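Local coordinates for WbmS, polysaccharide deacetylase involved in O-antigen biosynthesis (Bordetella bronchiseptica, PDB 3HFT), which probably removes acetyl groups from a polysaccharide during O-antigen biosynthesis, as a zinc-binding member of the polysaccharide deacetylase family, at residues Leu129-Ser134 against Cys148-Pro153; Ile158-Trp163 against Pro174-Asp179. All blocks are in the same frame, centred on the assembly; numbering follows the deposited sequence. Where two conformers were deposited one is given.

Contact 1: Leu129-Ser134 against Cys148-Pro153; sequences LVQATS and CNILVP
Gln131 reaches over to Asn149 in the polysaccharide deacetylase domain, where the loop leading into helix 133-141 meets the chain leaving strand 146-147. Its amide nitrogen bridges two backbone carbonyls: NE2 of Gln131 donates to O of Asn149 at 2.9 Å, with an N-H...O angle of 152°, and to O of Leu129 along a straighter path of 171°. In both bonds the nitrogen sits above the plane of the accepting carbonyl. CG of Gln131 lies between the backbone N and the carbonyl carbon, the chain extended beyond it. The amide passes CB of Asn149, 3.5 Å from NE2 of Gln131, with the two amide planes 51° apart. Ile150 crosses Gln131 at about a right angle, its CD1 3.6 Å from OE1 of Gln131. Leu129 slides past Asn149 in the opposite direction, its CD2 3.8 Å from both OD1 and the backbone O of Asn149, while CD1 of Leu129 packs on CB of Leu151. In the second shell, ND2 of Asn149 donates to OD2 of Asp147, and the backbone N of Ser126 to OD1 of Asn149. Gln131 and Ile150 each pack on their counterpart in the second subunit. NH2 of Arg172 donates to OE1 of Gln131.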
ATOM      1  N   LEU A 129       7.443   1.951   5.266  1.00 32.04           N
ATOM      2  CA  LEU A 129       6.447   1.295   4.421  1.00 33.66           C
ATOM      3  C   LEU A 129       6.853   1.322   2.967  1.00 32.47           C
ATOM      4  O   LEU A 129       6.025   1.472   2.059  1.00 33.23           O
ATOM      5  CB  LEU A 129       5.064   1.940   4.667  1.00 34.58           C
ATOM      6  CG  LEU A 129       4.563   1.889   6.122  1.00 37.02           C
ATOM      7  CD1 LEU A 129       3.119   2.399   6.256  1.00 30.23           C
ATOM      8  CD2 LEU A 129       4.670   0.473   6.709  1.00 34.23           C
ATOM      9  N   VAL A 130       8.159   1.167   2.739  1.00 33.68           N
ATOM     10  CA  VAL A 130       8.667   1.086   1.388  1.00 30.22           C
ATOM     11  C   VAL A 130       8.231  -0.255   0.787  1.00 31.72           C
ATOM     12  O   VAL A 130       8.531  -1.332   1.322  1.00 31.38           O
ATOM     13  CB  VAL A 130      10.223   1.221   1.300  1.00 30.60           C
ATOM     14  CG1 VAL A 130      10.657   1.127  -0.192  1.00 31.91           C
ATOM     15  CG2 VAL A 130      10.760   2.510   1.955  1.00 30.43           C
ATOM     16  N   GLN A 131       7.530  -0.203  -0.340  1.00 32.68           N
ATOM     17  CA  GLN A 131       6.996  -1.411  -0.972  1.00 33.03           C
ATOM     18  C   GLN A 131       6.859  -1.175  -2.467  1.00 33.76           C
ATOM     19  O   GLN A 131       6.898  -0.017  -2.931  1.00 31.15           O
ATOM     20  CB  GLN A 131       5.651  -1.764  -0.343  1.00 37.20           C
ATOM     21  CG  GLN A 131       4.642  -0.640  -0.426  1.00 36.56           C
ATOM     22  CD  GLN A 131       3.512  -0.784   0.576  1.00 33.71           C
ATOM     23  OE1 GLN A 131       2.569  -1.547   0.350  1.00 34.85           O
ATOM     24  NE2 GLN A 131       3.594  -0.026   1.688  1.00 31.99           N
ATOM     25  N   ALA A 132       6.772  -2.286  -3.211  1.00 31.79           N
ATOM     26  CA  ALA A 132       6.660  -2.279  -4.650  1.00 30.30           C
ATOM     27  C   ALA A 132       6.350  -3.727  -5.035  1.00 31.08           C
ATOM     28  O   ALA A 132       6.636  -4.666  -4.282  1.00 31.26           O
ATOM     29  CB  ALA A 132       8.035  -1.864  -5.312  1.00 29.03           C
ATOM     30  N   THR A 133       5.820  -3.913  -6.225  1.00 30.82           N
ATOM     31  CA  THR A 133       5.615  -5.257  -6.720  1.00 30.95           C
ATOM     32  C   THR A 133       6.902  -6.089  -6.683  1.00 33.62           C
ATOM     33  O   THR A 133       6.854  -7.259  -6.286  1.00 36.33           O
ATOM     34  CB  THR A 133       4.968  -5.227  -8.091  1.00 32.30           C
ATOM     35  OG1 THR A 133       3.647  -4.643  -7.948  1.00 35.24           O
ATOM     36  CG2 THR A 133       4.854  -6.664  -8.695  1.00 32.88           C
ATOM     37  N   SER A 134       8.048  -5.541  -7.104  1.00 32.10           N
ATOM     38  CA  SER A 134       9.269  -6.349  -7.109  1.00 33.59           C
ATOM     39  C   SER A 134       9.729  -6.647  -5.680  1.00 32.91           C
ATOM     40  O   SER A 134      10.259  -7.722  -5.401  1.00 33.84           O
ATOM     41  CB  SER A 134      10.387  -5.639  -7.853  1.00 34.04           C
ATOM     42  OG  SER A 134      10.699  -4.454  -7.168  1.00 34.43           O
ATOM     43  N   CYS A 148       3.134  -6.804   5.938  1.00 31.76           N
ATOM     44  CA  CYS A 148       2.441  -5.933   6.874  1.00 32.62           C
ATOM     45  C   CYS A 148       2.635  -4.464   6.525  1.00 35.01           C
ATOM     46  O   CYS A 148       2.650  -3.622   7.401  1.00 33.01           O
ATOM     47  CB  CYS A 148       2.931  -6.199   8.299  1.00 32.69           C
ATOM     48  SG  CYS A 148       2.544  -7.913   8.789  1.00 37.06           S
ATOM     49  N   ASN A 149       2.706  -4.166   5.227  1.00 35.06           N
ATOM     50  CA  ASN A 149       3.037  -2.810   4.734  1.00 34.74           C
ATOM     51  C   ASN A 149       1.878  -1.868   4.360  1.00 33.95           C
ATOM     52  O   ASN A 149       2.106  -0.701   4.098  1.00 35.31           O
ATOM     53  CB  ASN A 149       3.951  -2.955   3.514  1.00 33.53           C
ATOM     54  CG  ASN A 149       5.397  -3.214   3.920  1.00 35.94           C
ATOM     55  OD1 ASN A 149       5.928  -2.482   4.723  1.00 34.38           O
ATOM     56  ND2 ASN A 149       6.029  -4.212   3.337  1.00 33.97           N
ATOM     57  N   ILE A 150       0.651  -2.379   4.327  1.00 31.87           N
ATOM     58  CA  ILE A 150      -0.539  -1.558   3.998  1.00 32.46           C
ATOM     59  C   ILE A 150      -1.178  -1.012   5.277  1.00 34.23           C
ATOM     60  O   ILE A 150      -1.621  -1.792   6.145  1.00 33.70           O
ATOM     61  CB  ILE A 150      -1.634  -2.373   3.267  1.00 34.47           C
ATOM     62  CG1 ILE A 150      -1.148  -2.890   1.895  1.00 40.21           C
ATOM     63  CG2 ILE A 150      -2.922  -1.497   3.027  1.00 30.58           C
ATOM     64  CD1 ILE A 150      -1.003  -1.853   0.881  1.00 41.80           C
ATOM     65  N   LEU A 151      -1.243   0.310   5.381  1.00 33.20           N
ATOM     66  CA  LEU A 151      -1.879   0.960   6.492  1.00 33.16           C
ATOM     67  C   LEU A 151      -3.170   1.582   6.003  1.00 33.99           C
ATOM     68  O   LEU A 151      -3.160   2.505   5.221  1.00 32.50           O
ATOM     69  CB  LEU A 151      -0.966   2.022   7.101  1.00 36.75           C
ATOM     70  CG  LEU A 151      -1.303   2.603   8.492  1.00 35.54           C
ATOM     71  CD1 LEU A 151      -0.134   3.499   8.976  1.00 31.41           C
ATOM     72  CD2 LEU A 151      -2.629   3.378   8.598  1.00 33.96           C
ATOM     73  N   VAL A 152      -4.308   1.042   6.450  1.00 31.88           N
ATOM     74  CA  VAL A 152      -5.593   1.646   6.178  1.00 30.54           C
ATOM     75  C   VAL A 152      -6.128   2.147   7.520  1.00 31.64           C
ATOM     76  O   VAL A 152      -6.423   1.363   8.406  1.00 32.86           O
ATOM     77  CB  VAL A 152      -6.596   0.620   5.572  1.00 33.18           C
ATOM     78  CG1 VAL A 152      -7.938   1.309   5.347  1.00 32.72           C
ATOM     79  CG2 VAL A 152      -6.024   0.005   4.264  1.00 30.31           C
ATOM     80  N   PRO A 153      -6.254   3.459   7.682  1.00 32.56           N
ATOM     81  CA  PRO A 153      -6.657   3.996   8.981  1.00 32.38           C
ATOM     82  C   PRO A 153      -7.977   3.473   9.512  1.00 34.81           C
ATOM     83  O   PRO A 153      -8.941   3.298   8.763  1.00 32.32           O
ATOM     84  CB  PRO A 153      -6.754   5.507   8.730  1.00 32.49           C
ATOM     85  CG  PRO A 153      -5.897   5.752   7.533  1.00 36.43           C
ATOM     86  CD  PRO A 153      -5.978   4.511   6.689  1.00 33.46           C
TER

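Contact 2: Ile158-Trp163 against Pro174-Asp179; sequences IVLQPW and PYLWED
Pro174 puts its ring among Leu160, the backbone of Gln161 and Pro162, and the indole of Trp163, in a buried apolar contact. Here the loop running into strand 163-164 packs on the connection from strand 171-172, its antiparallel neighbour in the mixed sheet, to strand 177-178 at the edge of the parallel sheet. Leu160 and Pro174 pass alongside each other in opposite directions, and CB of Leu160 meets CG of Pro174 at 4.0 Å. Both methyls of Leu160 lie near CG of Pro174, CD2 beside it at 4.0 Å, and CD1 also reaches CB of Leu176 at 3.9 Å, meeting that side chain at a slant. Leu160 thus spans Pro174 and Leu176, two residues whose CB atoms point toward segment 158-163, with Tyr175 between them turned away. The proline also touches Trp163, CZ3 of the indole lying 4.1 Å from CG of Pro174 in an oblique approach. CD of Pro174 completes the fit against the main chain, 3.7 Å from O of Gln161 and 3.9 Å from CA of Pro162. Trp163 packs in turn on Pro153 of the second subunit. No hydrogen bond crosses between the segments, and O of Gln161, buried here, has no hydrogen-bonding partner in the model. The two segments are therefore held to each other by shape and the burial of apolar surface, at the cost of one unsatisfied carbonyl.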
ATOM      1  N   ILE A 158     -13.578   1.569   6.604  1.00 30.88           N
ATOM      2  CA  ILE A 158     -13.297   0.316   5.919  1.00 29.59           C
ATOM      3  C   ILE A 158     -13.054  -0.784   6.942  1.00 32.95           C
ATOM      4  O   ILE A 158     -12.127  -0.690   7.780  1.00 34.45           O
ATOM      5  CB  ILE A 158     -12.048   0.447   5.015  1.00 32.18           C
ATOM      6  CG1 ILE A 158     -12.283   1.535   3.945  1.00 35.36           C
ATOM      7  CG2 ILE A 158     -11.749  -0.911   4.335  1.00 30.52           C
ATOM      8  CD1 ILE A 158     -11.038   1.971   3.164  1.00 29.58           C
ATOM      9  N   VAL A 159     -13.846  -1.845   6.834  1.00 32.98           N
ATOM     10  CA  VAL A 159     -13.647  -3.045   7.659  1.00 33.25           C
ATOM     11  C   VAL A 159     -12.605  -3.870   6.966  1.00 33.47           C
ATOM     12  O   VAL A 159     -12.752  -4.270   5.797  1.00 31.59           O
ATOM     13  CB  VAL A 159     -14.912  -3.848   7.842  1.00 34.09           C
ATOM     14  CG1 VAL A 159     -14.667  -5.120   8.689  1.00 31.27           C
ATOM     15  CG2 VAL A 159     -15.984  -2.984   8.490  1.00 33.52           C
ATOM     16  N   LEU A 160     -11.549  -4.166   7.710  1.00 33.91           N
ATOM     17  CA  LEU A 160     -10.358  -4.794   7.141  1.00 33.97           C
ATOM     18  C   LEU A 160     -10.287  -6.274   7.325  1.00 34.52           C
ATOM     19  O   LEU A 160     -10.759  -6.801   8.355  1.00 30.49           O
ATOM     20  CB  LEU A 160      -9.153  -4.193   7.775  1.00 33.90           C
ATOM     21  CG  LEU A 160      -8.892  -2.719   7.466  1.00 37.88           C
ATOM     22  CD1 LEU A 160      -7.724  -2.234   8.294  1.00 33.98           C
ATOM     23  CD2 LEU A 160      -8.649  -2.521   5.945  1.00 35.46           C
ATOM     24  N   GLN A 161      -9.661  -6.932   6.346  0.50 33.96           N
ATOM     25  CA  GLN A 161      -9.460  -8.377   6.304  0.50 34.51           C
ATOM     26  C   GLN A 161      -8.111  -8.612   5.581  0.50 33.71           C
ATOM     27  O   GLN A 161      -7.794  -7.894   4.619  0.50 31.59           O
ATOM     28  CB  GLN A 161     -10.591  -9.046   5.468  0.50 35.61           C
ATOM     29  CG  GLN A 161     -12.047  -8.555   5.748  0.50 39.67           C
ATOM     30  CD  GLN A 161     -12.598  -9.069   7.063  0.50 35.29           C
ATOM     31  OE1 GLN A 161     -12.017  -9.975   7.643  0.50 36.98           O
ATOM     32  NE2 GLN A 161     -13.733  -8.510   7.533  0.50 24.95           N
ATOM     33  N   PRO A 162      -7.327  -9.626   5.995  1.00 34.83           N
ATOM     34  CA  PRO A 162      -6.111  -9.915   5.243  1.00 34.08           C
ATOM     35  C   PRO A 162      -6.558 -10.556   3.912  1.00 34.10           C
ATOM     36  O   PRO A 162      -7.695 -11.009   3.800  1.00 31.81           O
ATOM     37  CB  PRO A 162      -5.392 -10.951   6.129  1.00 34.17           C
ATOM     38  CG  PRO A 162      -6.542 -11.686   6.767  1.00 37.85           C
ATOM     39  CD  PRO A 162      -7.560 -10.621   7.045  1.00 34.77           C
ATOM     40  N   TRP A 163      -5.684 -10.575   2.915  1.00 32.51           N
ATOM     41  CA  TRP A 163      -6.000 -11.157   1.628  1.00 31.00           C
ATOM     42  C   TRP A 163      -4.788 -11.829   0.998  1.00 31.60           C
ATOM     43  O   TRP A 163      -3.654 -11.580   1.391  1.00 31.32           O
ATOM     44  CB  TRP A 163      -6.605 -10.094   0.691  1.00 32.74           C
ATOM     45  CG  TRP A 163      -5.725  -9.020   0.218  1.00 31.59           C
ATOM     46  CD1 TRP A 163      -4.921  -9.071  -0.876  1.00 34.15           C
ATOM     47  CD2 TRP A 163      -5.556  -7.699   0.775  1.00 30.91           C
ATOM     48  NE1 TRP A 163      -4.268  -7.892  -1.035  1.00 31.89           N
ATOM     49  CE2 TRP A 163      -4.642  -7.023  -0.046  1.00 31.40           C
ATOM     50  CE3 TRP A 163      -6.080  -7.040   1.885  1.00 34.12           C
ATOM     51  CZ2 TRP A 163      -4.240  -5.726   0.197  1.00 28.63           C
ATOM     52  CZ3 TRP A 163      -5.697  -5.756   2.136  1.00 33.04           C
ATOM     53  CH2 TRP A 163      -4.767  -5.096   1.297  1.00 34.00           C
ATOM     54  N   PRO A 174      -3.371  -5.832   6.413  1.00 31.76           N
ATOM     55  CA  PRO A 174      -3.421  -4.384   6.573  1.00 32.10           C
ATOM     56  C   PRO A 174      -3.513  -4.014   8.053  1.00 33.77           C
ATOM     57  O   PRO A 174      -4.095  -4.765   8.830  1.00 33.55           O
ATOM     58  CB  PRO A 174      -4.723  -4.018   5.880  1.00 32.25           C
ATOM     59  CG  PRO A 174      -5.614  -5.177   6.177  1.00 33.49           C
ATOM     60  CD  PRO A 174      -4.689  -6.380   6.072  1.00 34.62           C
ATOM     61  N   TYR A 175      -2.975  -2.853   8.425  1.00 33.35           N
ATOM     62  CA  TYR A 175      -3.033  -2.410   9.807  1.00 31.67           C
ATOM     63  C   TYR A 175      -3.652  -1.047   9.907  1.00 33.83           C
ATOM     64  O   TYR A 175      -3.690  -0.296   8.925  1.00 32.95           O
ATOM     65  CB  TYR A 175      -1.681  -2.487  10.503  1.00 31.51           C
ATOM     66  CG  TYR A 175      -0.592  -1.504  10.152  1.00 34.11           C
ATOM     67  CD1 TYR A 175       0.191  -1.663   9.011  1.00 33.65           C
ATOM     68  CD2 TYR A 175      -0.268  -0.500  11.016  1.00 33.60           C
ATOM     69  CE1 TYR A 175       1.236  -0.810   8.732  1.00 31.52           C
ATOM     70  CE2 TYR A 175       0.802   0.349  10.766  1.00 33.63           C
ATOM     71  CZ  TYR A 175       1.551   0.189   9.624  1.00 35.66           C
ATOM     72  OH  TYR A 175       2.643   1.002   9.390  1.00 34.67           O
ATOM     73  N   LEU A 176      -4.260  -0.791  11.066  1.00 31.89           N
ATOM     74  CA  LEU A 176      -5.198   0.321  11.180  1.00 31.27           C
ATOM     75  C   LEU A 176      -4.884   1.431  12.206  1.00 31.22           C
ATOM     76  O   LEU A 176      -5.589   2.439  12.281  1.00 32.78           O
ATOM     77  CB  LEU A 176      -6.609  -0.253  11.439  1.00 32.64           C
ATOM     78  CG  LEU A 176      -6.897  -1.235  12.596  1.00 32.76           C
ATOM     79  CD1 LEU A 176      -6.439  -0.722  13.979  1.00 30.94           C
ATOM     80  CD2 LEU A 176      -8.396  -1.637  12.601  1.00 33.09           C
ATOM     81  N   TRP A 177      -3.813   1.253  12.961  1.00 33.69           N
ATOM     82  CA  TRP A 177      -3.409   2.211  13.988  1.00 32.81           C
ATOM     83  C   TRP A 177      -1.905   2.127  14.207  1.00 33.55           C
ATOM     84  O   TRP A 177      -1.313   1.026  14.166  1.00 32.64           O
ATOM     85  CB  TRP A 177      -4.167   1.937  15.292  1.00 33.78           C
ATOM     86  CG  TRP A 177      -4.057   3.066  16.324  1.00 32.63           C
ATOM     87  CD1 TRP A 177      -5.004   4.013  16.594  1.00 32.87           C
ATOM     88  CD2 TRP A 177      -3.008   3.267  17.285  1.00 32.01           C
ATOM     89  NE1 TRP A 177      -4.577   4.839  17.610  1.00 33.22           N
ATOM     90  CE2 TRP A 177      -3.357   4.403  18.052  1.00 30.58           C
ATOM     91  CE3 TRP A 177      -1.771   2.656  17.516  1.00 34.30           C
ATOM     92  CZ2 TRP A 177      -2.528   4.916  19.073  1.00 37.02           C
ATOM     93  CZ3 TRP A 177      -0.955   3.158  18.534  1.00 35.44           C
ATOM     94  CH2 TRP A 177      -1.333   4.285  19.281  1.00 33.64           C
ATOM     95  N   GLU A 178      -1.280   3.294  14.396  1.00 32.98           N
ATOM     96  CA  GLU A 178       0.163   3.400  14.646  1.00 32.57           C
ATOM     97  C   GLU A 178       0.374   4.632  15.528  1.00 31.55           C
ATOM     98  O   GLU A 178      -0.308   5.672  15.364  1.00 34.07           O
ATOM     99  CB  GLU A 178       0.954   3.468  13.341  1.00 34.73           C
ATOM    100  CG  GLU A 178       2.462   3.655  13.490  1.00 35.07           C
ATOM    101  CD  GLU A 178       3.191   3.648  12.169  1.00 37.97           C
ATOM    102  OE1 GLU A 178       2.751   2.911  11.244  1.00 39.23           O
ATOM    103  OE2 GLU A 178       4.202   4.384  12.049  1.00 38.80           O
ATOM    104  N   ASP A 179       1.295   4.511  16.465  1.00 33.56           N
ATOM    105  CA  ASP A 179       1.516   5.579  17.455  1.00 36.80           C
ATOM    106  C   ASP A 179       1.920   6.907  16.862  1.00 33.85           C
ATOM    107  O   ASP A 179       1.287   7.945  17.177  1.00 36.02           O
ATOM    108  CB  ASP A 179       2.409   5.150  18.660  1.00 37.21           C
ATOM    109  CG  ASP A 179       3.748   4.521  18.266  1.00 34.03           C
ATOM    110  OD1 ASP A 179       4.161   4.626  17.108  1.00 36.51           O
ATOM    111  OD2 ASP A 179       4.400   3.915  19.153  1.00 33.65           O
TER

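Overall arrangement
Contact 1 closes before contact 2 opens along the chain, and their centres lie 11 Å apart within one polysaccharide deacetylase domain. They are joined directly: backbone bonds, probably from N of Tyr175 to O of Ile150 and from N of Val152 to O of Tyr175, run segment 148-153 beside segment 174-179. The phenol of Tyr175 also touches Leu129. Two sheets meet here, since strands 146-147, 163-164 and 171-172 belong to the mixed sheet, whereas 177-178 edges the parallel sheet that includes strand 39-44. Both contacts touch the second subunit, so this region joins the sheets within the chain and contributes to the dimer interface.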